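Local coordinates for chorismate synthase (Campylobacter jejuni, PDB 1SQ1) that catalyses the last step of the shikimate pathway, the reduced-FMN-dependent anti-1,4-elimination of phosphate from 5-enolpyruvylshikimate-3-phosphate to give chorismate, at the interface of chains A and B. Numbering follows the deposited sequence. Chains: chain A/B, Chorismate synthase.

Contact 1: the interface of chains A and B. Residues chain A 157, 202-206, 241, 292-294; chain B 251-252, 254-256, 259.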
loop_
_atom_site.group_PDB
_atom_site.type_symbol
_atom_site.label_atom_id
_atom_site.label_comp_id
_atom_site.label_asym_id
_atom_site.label_seq_id
_atom_site.Cartn_x
_atom_site.Cartn_y
_atom_site.Cartn_z
ATOM N N GLY A 157 -2.938 -38.117 7.175
ATOM C CA GLY A 157 -3.329 -39.164 6.258
ATOM C C GLY A 157 -4.810 -39.434 6.407
ATOM O O GLY A 157 -5.607 -38.507 6.519
ATOM N N SER A 202 5.418 -39.056 0.948
ATOM C CA SER A 202 4.991 -38.045 1.904
ATOM C C SER A 202 3.503 -38.214 2.185
ATOM O O SER A 202 2.836 -39.039 1.550
ATOM C CB SER A 202 5.250 -36.654 1.340
ATOM O OG SER A 202 4.436 -36.432 0.203
ATOM N N VAL A 203 2.988 -37.437 3.138
ATOM C CA VAL A 203 1.572 -37.498 3.502
ATOM C C VAL A 203 1.054 -36.153 3.984
ATOM O O VAL A 203 1.770 -35.422 4.657
ATOM C CB VAL A 203 1.324 -38.529 4.616
ATOM C CG1 VAL A 203 2.208 -38.218 5.799
ATOM C CG2 VAL A 203 -0.144 -38.510 5.024
ATOM N N GLY A 204 -0.195 -35.841 3.644
ATOM C CA GLY A 204 -0.793 -34.582 4.062
ATOM C C GLY A 204 -1.110 -34.533 5.548
ATOM O O GLY A 204 -0.837 -35.493 6.273
ATOM N N ALA A 205 -1.679 -33.414 6.001
ATOM C CA ALA A 205 -2.046 -33.227 7.410
ATOM C C ALA A 205 -3.052 -32.084 7.600
ATOM O O ALA A 205 -3.108 -31.164 6.791
ATOM C CB ALA A 205 -0.799 -32.964 8.244
ATOM N N ALA A 206 -3.847 -32.161 8.667
ATOM C CA ALA A 206 -4.845 -31.139 8.980
ATOM C C ALA A 206 -4.481 -30.395 10.277
ATOM O O ALA A 206 -4.425 -30.997 11.356
ATOM C CB ALA A 206 -6.212 -31.777 9.110
ATOM N N LYS A 241 -3.690 -26.183 0.962
ATOM C CA LYS A 241 -4.653 -26.234 -0.129
ATOM C C LYS A 241 -6.106 -25.956 0.299
ATOM O O LYS A 241 -7.023 -25.935 -0.533
ATOM C CB LYS A 241 -4.561 -27.594 -0.823
ATOM C CG LYS A 241 -3.166 -27.952 -1.325
ATOM C CD LYS A 241 -2.626 -26.954 -2.342
ATOM C CE LYS A 241 -3.501 -26.836 -3.578
ATOM N NZ LYS A 241 -2.878 -25.851 -4.500
ATOM N N PHE A 292 -2.891 -29.174 5.052
ATOM C CA PHE A 292 -1.668 -29.307 4.296
ATOM C C PHE A 292 -1.659 -30.542 3.395
ATOM O O PHE A 292 -2.112 -31.627 3.783
ATOM C CB PHE A 292 -0.477 -29.383 5.243
ATOM C CG PHE A 292 -0.162 -28.088 5.938
ATOM C CD1 PHE A 292 -0.990 -27.598 6.944
ATOM C CD2 PHE A 292 0.998 -27.392 5.624
ATOM C CE1 PHE A 292 -0.672 -26.436 7.619
ATOM C CE2 PHE A 292 1.326 -26.228 6.294
ATOM C CZ PHE A 292 0.493 -25.748 7.299
ATOM N N LYS A 293 -1.129 -30.373 2.188
ATOM C CA LYS A 293 -1.040 -31.479 1.246
ATOM C C LYS A 293 0.279 -32.185 1.508
ATOM O O LYS A 293 1.136 -31.663 2.227
ATOM C CB LYS A 293 -1.058 -30.962 -0.192
ATOM C CG LYS A 293 0.258 -30.344 -0.662
ATOM C CD LYS A 293 0.176 -29.842 -2.109
ATOM C CE LYS A 293 1.527 -29.318 -2.586
ATOM N NZ LYS A 293 1.526 -29.061 -4.048
ATOM N N PRO A 294 0.454 -33.391 0.950
ATOM C CA PRO A 294 1.716 -34.093 1.176
ATOM C C PRO A 294 2.865 -33.381 0.468
ATOM O O PRO A 294 2.724 -32.893 -0.658
ATOM C CB PRO A 294 1.445 -35.487 0.615
ATOM C CG PRO A 294 0.383 -35.244 -0.411
ATOM C CD PRO A 294 -0.516 -34.265 0.274
ATOM N N ALA B 251 -6.676 -33.215 -0.026
ATOM C CA ALA B 251 -5.258 -33.358 -0.266
ATOM C C ALA B 251 -4.571 -33.662 1.053
ATOM O O ALA B 251 -3.491 -34.230 1.062
ATOM C CB ALA B 251 -4.680 -32.085 -0.878
ATOM N N SER B 252 -5.193 -33.309 2.172
ATOM C CA SER B 252 -4.554 -33.546 3.463
ATOM C C SER B 252 -4.503 -35.026 3.840
ATOM O O SER B 252 -3.630 -35.458 4.599
ATOM C CB SER B 252 -5.269 -32.759 4.559
ATOM O OG SER B 252 -6.563 -33.275 4.797
HETATM N N MSE B 254 -4.139 -37.436 1.553
HETATM C CA MSE B 254 -3.440 -38.147 0.483
HETATM C C MSE B 254 -1.956 -38.323 0.747
HETATM O O MSE B 254 -1.426 -37.840 1.738
HETATM C CB MSE B 254 -3.615 -37.399 -0.844
HETATM C CG MSE B 254 -4.960 -37.592 -1.518
HETATM SE SE MSE B 254 -5.244 -36.312 -2.962
HETATM C CE MSE B 254 -4.395 -37.234 -4.437
ATOM N N ARG B 255 -1.288 -39.037 -0.144
ATOM C CA ARG B 255 0.149 -39.219 -0.031
ATOM C C ARG B 255 0.816 -38.558 -1.223
ATOM O O ARG B 255 0.233 -38.480 -2.299
ATOM C CB ARG B 255 0.515 -40.693 -0.003
ATOM C CG ARG B 255 0.053 -41.396 1.226
ATOM C CD ARG B 255 1.000 -42.510 1.538
ATOM N NE ARG B 255 0.780 -43.015 2.883
ATOM C CZ ARG B 255 1.534 -43.941 3.458
ATOM N NH1 ARG B 255 2.562 -44.463 2.803
ATOM N NH2 ARG B 255 1.255 -44.343 4.688
ATOM N N GLY B 256 2.040 -38.088 -1.029
ATOM C CA GLY B 256 2.758 -37.435 -2.108
ATOM C C GLY B 256 2.648 -38.143 -3.451
ATOM O O GLY B 256 2.474 -37.497 -4.490
ATOM N N ASN B 259 -0.831 -37.146 -4.970
ATOM C CA ASN B 259 -1.155 -35.734 -5.176
ATOM C C ASN B 259 -0.254 -35.093 -6.223
ATOM O O ASN B 259 -0.661 -34.172 -6.933
ATOM C CB ASN B 259 -1.018 -34.963 -3.862
ATOM C CG ASN B 259 -1.971 -33.797 -3.779
ATOM O OD1 ASN B 259 -3.173 -33.962 -3.956
ATOM N ND2 ASN B 259 -1.446 -32.615 -3.509
#
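The carboxamide of B:Asn259 and the puckered pyrrolidine ring of A:Pro294 each pack against the other subunit in the chorismate synthase homotetramer. The amide of B:Asn259 crosses the side chain of A:Lys293 at about a right angle, its ND2 3.5 Å from the lysine CD. CB and CG of the proline ring face chain B: CG packs 3.7 Å from B:Asn259 CB, and CB lies 3.6 Å from CA of B:Gly256, where helix 256-259 begins. A:Lys293 starts with CG in the crowded position between backbone N and carbonyl carbon (chi1 76°) and then runs extended, so its aliphatic stem carries the contact, with CB 3.9 Å from B:Ala251 CB. A:Lys293 and A:Pro294 belong to the predicted FMN-binding segment, which the partner subunit may therefore help to hold in place. Alongside, the backbones of A:Val203 and B:Arg255 form an antiparallel beta bridge. A:Gly204 N donates to B:Met254 O at 3.0 Å, approaching nearly along the C=O axis. B:Gly256 N donates to A:Ser202 O at 2.9 Å from well above the carbonyl plane, 65° out of it. B:Ser252, in the 3-10 helix 248-253, sets its CB against the carbonyl oxygens of A:Phe292 and A:Ala205.

Contact 2: the interface of chains A and B. Residues chain A 231, 241-245, 248-249; chain B 235, 241-244, 249, 291.
Strand 240-245 of each chorismate synthase subunit pairs antiparallel with its own copy across the two-fold axis, making a beta ladder that continues from one chain into the other. The register centres on valine: A:Val243 N donates to B:Val243 O and B:Val243 N to A:Val243 O, both at 3.2 Å and nearly along the C=O axis. Farther along, A:Ile245 N reaches B:Lys241 O at 3.0 Å. On one side of the ladder the 3-10 helices 248-253 bring A:Ile249 and B:Ile249 tip to tip. Each CD1 also lies against the partner's glutamate carboxylate, as in A:Ile249 CD1 to B:Glu244 CD at 3.8 Å, and A:Glu244 and B:Ile249 cross at about a right angle. Each glutamate is extended beyond CG and fixed within its own chain: A:Glu244 OE2 accepts A:Ile249 N at 2.8 Å through its anti lone pair. CG2 of A:Ile249, anti to the backbone N, sits over a face of B:Tyr291, 3.9 Å from the ring centroid and offset toward the rim, while CG1 lies over the same face near CD2. On the opposite side, the bent side chain of B:Met235 (selenomethionine) crosses A:Ile245 obliquely, CE 3.5 Å from A:Ile245 CD1, and its CG abuts A:Ala231 CB at 3.3 Å.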
loop_
_atom_site.group_PDB
_atom_site.type_symbol
_atom_site.label_atom_id
_atom_site.label_comp_id
_atom_site.label_asym_id
_atom_site.label_seq_id
_atom_site.Cartn_x
_atom_site.Cartn_y
_atom_site.Cartn_z
ATOM N N ALA A 231 -7.147 -16.006 5.871
ATOM C CA ALA A 231 -7.171 -16.914 4.735
ATOM C C ALA A 231 -5.973 -16.697 3.833
ATOM O O ALA A 231 -5.402 -17.647 3.293
ATOM C CB ALA A 231 -8.438 -16.706 3.950
ATOM N N LYS A 241 -3.690 -26.183 0.962
ATOM C CA LYS A 241 -4.653 -26.234 -0.129
ATOM C C LYS A 241 -6.106 -25.956 0.299
ATOM O O LYS A 241 -7.023 -25.935 -0.533
ATOM C CB LYS A 241 -4.561 -27.594 -0.823
ATOM C CG LYS A 241 -3.166 -27.952 -1.325
ATOM C CD LYS A 241 -2.626 -26.954 -2.342
ATOM C CE LYS A 241 -3.501 -26.836 -3.578
ATOM N NZ LYS A 241 -2.878 -25.851 -4.500
ATOM N N ALA A 242 -6.324 -25.755 1.593
ATOM C CA ALA A 242 -7.661 -25.448 2.086
ATOM C C ALA A 242 -7.614 -24.743 3.437
ATOM O O ALA A 242 -6.703 -24.960 4.241
ATOM C CB ALA A 242 -8.492 -26.716 2.185
ATOM N N VAL A 243 -8.612 -23.898 3.671
ATOM C CA VAL A 243 -8.716 -23.146 4.908
ATOM C C VAL A 243 -10.149 -23.070 5.390
ATOM O O VAL A 243 -11.064 -22.739 4.622
ATOM C CB VAL A 243 -8.234 -21.732 4.725
ATOM C CG1 VAL A 243 -8.369 -20.982 6.021
ATOM C CG2 VAL A 243 -6.808 -21.741 4.246
ATOM N N GLU A 244 -10.342 -23.374 6.670
ATOM C CA GLU A 244 -11.677 -23.338 7.253
ATOM C C GLU A 244 -11.793 -22.430 8.460
ATOM O O GLU A 244 -10.876 -22.316 9.272
ATOM C CB GLU A 244 -12.123 -24.733 7.685
ATOM C CG GLU A 244 -12.499 -25.660 6.558
ATOM C CD GLU A 244 -13.099 -26.938 7.076
ATOM O OE1 GLU A 244 -12.420 -27.640 7.854
ATOM O OE2 GLU A 244 -14.253 -27.238 6.709
ATOM N N ILE A 245 -12.943 -21.791 8.583
ATOM C CA ILE A 245 -13.189 -20.935 9.724
ATOM C C ILE A 245 -14.480 -21.386 10.372
ATOM O O ILE A 245 -15.569 -21.213 9.820
ATOM C CB ILE A 245 -13.287 -19.455 9.316
ATOM C CG1 ILE A 245 -11.927 -18.982 8.783
ATOM C CG2 ILE A 245 -13.719 -18.619 10.507
ATOM C CD1 ILE A 245 -11.889 -17.549 8.375
ATOM N N GLY A 248 -16.848 -24.239 8.844
ATOM C CA GLY A 248 -16.217 -24.499 7.560
ATOM C C GLY A 248 -17.097 -25.048 6.442
ATOM O O GLY A 248 -18.209 -24.575 6.191
ATOM N N ILE A 249 -16.587 -26.057 5.750
ATOM C CA ILE A 249 -17.324 -26.664 4.652
ATOM C C ILE A 249 -18.688 -27.148 5.131
ATOM O O ILE A 249 -19.673 -27.072 4.400
ATOM C CB ILE A 249 -16.539 -27.850 4.055
ATOM C CG1 ILE A 249 -15.237 -27.341 3.439
ATOM C CG2 ILE A 249 -17.368 -28.557 3.003
ATOM C CD1 ILE A 249 -14.353 -28.436 2.915
HETATM N N MSE B 235 -12.951 -15.632 0.852
HETATM C CA MSE B 235 -13.337 -15.674 2.279
HETATM C C MSE B 235 -13.997 -14.348 2.634
HETATM O O MSE B 235 -14.896 -14.296 3.470
HETATM C CB MSE B 235 -12.113 -15.850 3.193
HETATM C CG MSE B 235 -11.669 -17.282 3.505
HETATM SE SE MSE B 235 -12.885 -18.287 4.621
HETATM C CE MSE B 235 -13.727 -16.788 5.489
ATOM N N LYS B 241 -17.400 -19.387 4.638
ATOM C CA LYS B 241 -16.710 -19.926 5.801
ATOM C C LYS B 241 -15.593 -20.931 5.462
ATOM O O LYS B 241 -14.903 -21.441 6.354
ATOM C CB LYS B 241 -17.730 -20.570 6.741
ATOM C CG LYS B 241 -18.862 -19.644 7.174
ATOM C CD LYS B 241 -18.368 -18.408 7.916
ATOM C CE LYS B 241 -17.594 -18.745 9.179
ATOM N NZ LYS B 241 -17.173 -17.475 9.824
ATOM N N ALA B 242 -15.419 -21.228 4.181
ATOM C CA ALA B 242 -14.363 -22.140 3.762
ATOM C C ALA B 242 -13.987 -21.933 2.298
ATOM O O ALA B 242 -14.819 -21.544 1.474
ATOM C CB ALA B 242 -14.785 -23.581 3.995
ATOM N N VAL B 243 -12.723 -22.202 1.994
ATOM C CA VAL B 243 -12.204 -22.056 0.647
ATOM C C VAL B 243 -11.258 -23.183 0.293
ATOM O O VAL B 243 -10.341 -23.511 1.062
ATOM C CB VAL B 243 -11.436 -20.770 0.498
ATOM C CG1 VAL B 243 -10.903 -20.661 -0.904
ATOM C CG2 VAL B 243 -12.327 -19.606 0.835
ATOM N N GLU B 244 -11.479 -23.775 -0.876
ATOM C CA GLU B 244 -10.636 -24.874 -1.328
ATOM C C GLU B 244 -9.988 -24.634 -2.676
ATOM O O GLU B 244 -10.575 -24.034 -3.576
ATOM C CB GLU B 244 -11.435 -26.171 -1.430
ATOM C CG GLU B 244 -11.784 -26.810 -0.110
ATOM C CD GLU B 244 -12.404 -28.167 -0.304
ATOM O OE1 GLU B 244 -13.447 -28.251 -0.986
ATOM O OE2 GLU B 244 -11.844 -29.150 0.221
ATOM N N ILE B 249 -9.345 -29.976 1.135
ATOM C CA ILE B 249 -9.220 -30.692 2.397
ATOM C C ILE B 249 -8.740 -32.117 2.152
ATOM O O ILE B 249 -7.974 -32.666 2.940
ATOM C CB ILE B 249 -10.569 -30.725 3.142
ATOM C CG1 ILE B 249 -10.977 -29.302 3.522
ATOM C CG2 ILE B 249 -10.464 -31.581 4.387
ATOM C CD1 ILE B 249 -12.329 -29.218 4.170
ATOM N N TYR B 291 -17.421 -22.262 -0.017
ATOM C CA TYR B 291 -18.562 -22.749 0.741
ATOM C C TYR B 291 -19.292 -21.672 1.522
ATOM O O TYR B 291 -18.742 -21.051 2.425
ATOM C CB TYR B 291 -18.093 -23.841 1.683
ATOM C CG TYR B 291 -17.460 -24.974 0.935
ATOM C CD1 TYR B 291 -18.238 -25.966 0.350
ATOM C CD2 TYR B 291 -16.088 -25.018 0.751
ATOM C CE1 TYR B 291 -17.659 -26.974 -0.404
ATOM C CE2 TYR B 291 -15.499 -26.021 -0.002
ATOM C CZ TYR B 291 -16.290 -26.992 -0.576
ATOM O OH TYR B 291 -15.707 -27.961 -1.344
#

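Contact 3: the interface of chains A and B. Residues chain A 1-2, 10, 12, 127, 131, 236, 238, 335; chain B 221-223, 225.
In this loop contact of the chorismate synthase tetramer, a stretch of chain B holding B:Val221 to B:Lys225 inserts against chain A, and B:Tyr223 is the residue most covered by the partner. Among the packing contacts, the tyrosine ring, with CG anti to the carbonyl carbon (chi1 -60°), points its phenol end between A:Phe10 and A:Arg131. CZ of B:Tyr223 lies in plane at the edge of the A:Phe10 ring, 3.8 Å from CE1, and the two side chains cross obliquely. A:Arg131, bent at chi3, meets the tyrosine tip to tip: CE1 of B:Tyr223 lies over one guanidinium face, 3.6 Å from A:Arg131 CZ, with the two planes 58° apart. At the ring's own edge come A:Asn2 C and A:Ser12 OG. The amide of A:Asn2 crosses B:Leu222 obliquely, ND2 3.3 Å from its CG.

The hydrogen bonding includes an extended B:Lys225, whose side-chain amine NZ donates to A:Gly236 O at 3.1 Å, in the carbonyl plane. The phenol of B:Tyr223 and A:Ser12 OG make a weak bond at 3.5 Å.

As for charges, A:Arg131 NH2 forms a salt bridge with A:Glu127 OE1 at 2.7 Å, which helps to fix the guanidinium that faces the tyrosine. The other carboxylate oxygen, A:Glu127 OE2, is 4.2 Å from B:Lys225 NZ and may partly balance the lysine's charge, though the nearby A:Arg131 guanidinium may offset some of this. A:Asn238, a predicted FMN-binding residue, crosses the tip of that lysine.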
loop_
_atom_site.group_PDB
_atom_site.type_symbol
_atom_site.label_atom_id
_atom_site.label_comp_id
_atom_site.label_asym_id
_atom_site.label_seq_id
_atom_site.Cartn_x
_atom_site.Cartn_y
_atom_site.Cartn_z
HETATM N N MSE A 1 6.974 -9.674 -3.701
HETATM C CA MSE A 1 6.848 -8.855 -2.462
HETATM C C MSE A 1 7.247 -9.713 -1.307
HETATM O O MSE A 1 6.785 -10.839 -1.177
HETATM C CB MSE A 1 5.412 -8.400 -2.216
HETATM C CG MSE A 1 4.895 -7.412 -3.215
HETATM SE SE MSE A 1 4.798 -8.212 -4.971
HETATM C CE MSE A 1 6.383 -7.359 -5.767
ATOM N N ASN A 2 8.107 -9.186 -0.460
ATOM C CA ASN A 2 8.525 -9.946 0.689
ATOM C C ASN A 2 8.058 -9.259 1.944
ATOM O O ASN A 2 8.552 -9.542 3.029
ATOM C CB ASN A 2 10.034 -10.096 0.702
ATOM C CG ASN A 2 10.506 -11.188 -0.217
ATOM O OD1 ASN A 2 11.638 -11.647 -0.109
ATOM N ND2 ASN A 2 9.642 -11.615 -1.132
ATOM N N PHE A 10 5.584 -7.185 7.866
ATOM C CA PHE A 10 6.613 -8.198 8.073
ATOM C C PHE A 10 7.374 -8.397 6.776
ATOM O O PHE A 10 6.765 -8.555 5.725
ATOM C CB PHE A 10 5.968 -9.515 8.498
ATOM C CG PHE A 10 6.873 -10.708 8.371
ATOM C CD1 PHE A 10 6.700 -11.623 7.325
ATOM C CD2 PHE A 10 7.884 -10.936 9.297
ATOM C CE1 PHE A 10 7.517 -12.753 7.206
ATOM C CE2 PHE A 10 8.707 -12.063 9.187
ATOM C CZ PHE A 10 8.520 -12.972 8.139
ATOM N N SER A 12 10.711 -10.569 4.949
ATOM C CA SER A 12 11.775 -11.562 5.039
ATOM C C SER A 12 12.674 -11.496 3.821
ATOM O O SER A 12 12.213 -11.434 2.689
ATOM C CB SER A 12 11.204 -12.977 5.201
ATOM O OG SER A 12 10.276 -13.312 4.181
ATOM N N GLU A 127 11.944 -19.355 3.971
ATOM C CA GLU A 127 11.068 -18.378 4.628
ATOM C C GLU A 127 10.471 -18.838 5.948
ATOM O O GLU A 127 10.309 -18.046 6.875
ATOM C CB GLU A 127 9.926 -17.974 3.678
ATOM C CG GLU A 127 9.445 -19.103 2.753
ATOM C CD GLU A 127 7.943 -19.382 2.834
ATOM O OE1 GLU A 127 7.468 -19.858 3.888
ATOM O OE2 GLU A 127 7.234 -19.133 1.836
ATOM N N ARG A 131 9.230 -16.451 8.918
ATOM C CA ARG A 131 7.828 -16.310 9.288
ATOM C C ARG A 131 7.641 -16.582 10.772
ATOM O O ARG A 131 6.863 -15.907 11.440
ATOM C CB ARG A 131 6.971 -17.273 8.469
ATOM C CG ARG A 131 7.422 -17.403 7.013
ATOM C CD ARG A 131 6.605 -18.426 6.229
ATOM N NE ARG A 131 5.261 -17.958 5.911
ATOM C CZ ARG A 131 4.825 -17.708 4.683
ATOM N NH1 ARG A 131 3.581 -17.283 4.493
ATOM N NH2 ARG A 131 5.626 -17.890 3.642
ATOM N N GLY A 236 -1.368 -18.908 1.949
ATOM C CA GLY A 236 -0.039 -18.553 1.482
ATOM C C GLY A 236 1.053 -19.504 1.951
ATOM O O GLY A 236 2.116 -19.605 1.333
ATOM N N ASN A 238 3.246 -22.739 2.555
ATOM C CA ASN A 238 3.596 -23.829 1.664
ATOM C C ASN A 238 2.779 -25.057 1.953
ATOM O O ASN A 238 2.526 -25.384 3.106
ATOM C CB ASN A 238 5.060 -24.197 1.811
ATOM C CG ASN A 238 5.926 -23.502 0.802
ATOM O OD1 ASN A 238 6.561 -24.151 -0.034
ATOM N ND2 ASN A 238 5.954 -22.167 0.856
HETATM N N MSE A 335 1.858 -16.955 11.451
HETATM C CA MSE A 335 1.054 -16.168 10.526
HETATM C C MSE A 335 -0.210 -15.604 11.166
HETATM O O MSE A 335 -0.539 -14.430 10.963
HETATM C CB MSE A 335 0.665 -16.994 9.290
HETATM C CG MSE A 335 1.818 -17.396 8.391
HETATM SE SE MSE A 335 3.025 -15.946 7.939
HETATM C CE MSE A 335 1.855 -14.820 6.871
ATOM N N VAL B 221 4.932 -14.165 -5.881
ATOM C CA VAL B 221 5.437 -15.040 -4.840
ATOM C C VAL B 221 5.904 -14.343 -3.575
ATOM O O VAL B 221 6.434 -13.219 -3.594
ATOM C CB VAL B 221 6.593 -15.915 -5.323
ATOM C CG1 VAL B 221 7.912 -15.186 -5.143
ATOM C CG2 VAL B 221 6.604 -17.208 -4.550
ATOM N N LEU B 222 5.691 -15.098 -2.492
ATOM C CA LEU B 222 5.978 -14.787 -1.104
ATOM C C LEU B 222 4.742 -14.298 -0.381
ATOM O O LEU B 222 4.078 -15.092 0.287
ATOM C CB LEU B 222 7.128 -13.804 -0.981
ATOM C CG LEU B 222 8.347 -14.559 -0.423
ATOM C CD1 LEU B 222 8.077 -14.981 1.011
ATOM C CD2 LEU B 222 8.646 -15.802 -1.256
ATOM N N TYR B 223 4.394 -13.024 -0.523
ATOM C CA TYR B 223 3.215 -12.523 0.180
ATOM C C TYR B 223 2.117 -11.875 -0.659
ATOM O O TYR B 223 1.448 -10.937 -0.217
ATOM C CB TYR B 223 3.648 -11.593 1.319
ATOM C CG TYR B 223 4.526 -12.338 2.295
ATOM C CD1 TYR B 223 4.045 -13.464 2.973
ATOM C CD2 TYR B 223 5.868 -12.014 2.436
ATOM C CE1 TYR B 223 4.888 -14.254 3.751
ATOM C CE2 TYR B 223 6.711 -12.792 3.205
ATOM C CZ TYR B 223 6.221 -13.912 3.858
ATOM O OH TYR B 223 7.086 -14.690 4.594
ATOM N N LYS B 225 0.694 -14.221 -3.343
ATOM C CA LYS B 225 0.505 -15.412 -4.152
ATOM C C LYS B 225 -0.923 -15.480 -4.684
ATOM O O LYS B 225 -1.860 -15.001 -4.046
ATOM C CB LYS B 225 0.811 -16.640 -3.295
ATOM C CG LYS B 225 2.201 -16.628 -2.663
ATOM C CD LYS B 225 2.457 -17.946 -1.954
ATOM C CE LYS B 225 3.929 -18.167 -1.671
ATOM N NZ LYS B 225 4.157 -19.505 -1.034
#

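The three patches are parts of one two-fold interface between chains A and B, and each has a twin with the chains exchanged. The C-alpha centres of contacts 1 and 2 lie about 16 Å apart, those of contacts 2 and 3 about 20 Å, and those of contacts 1 and 3 about 21 Å. A:Lys241 is shared by contacts 1 and 2, and the 3-10 helix 248-253 serves both. Contact 2 lies on the symmetry axis, whereas contacts 1 and 3 each include predicted FMN-binding residues, so pairing of subunits in the homotetramer probably helps to shape the flavin sites.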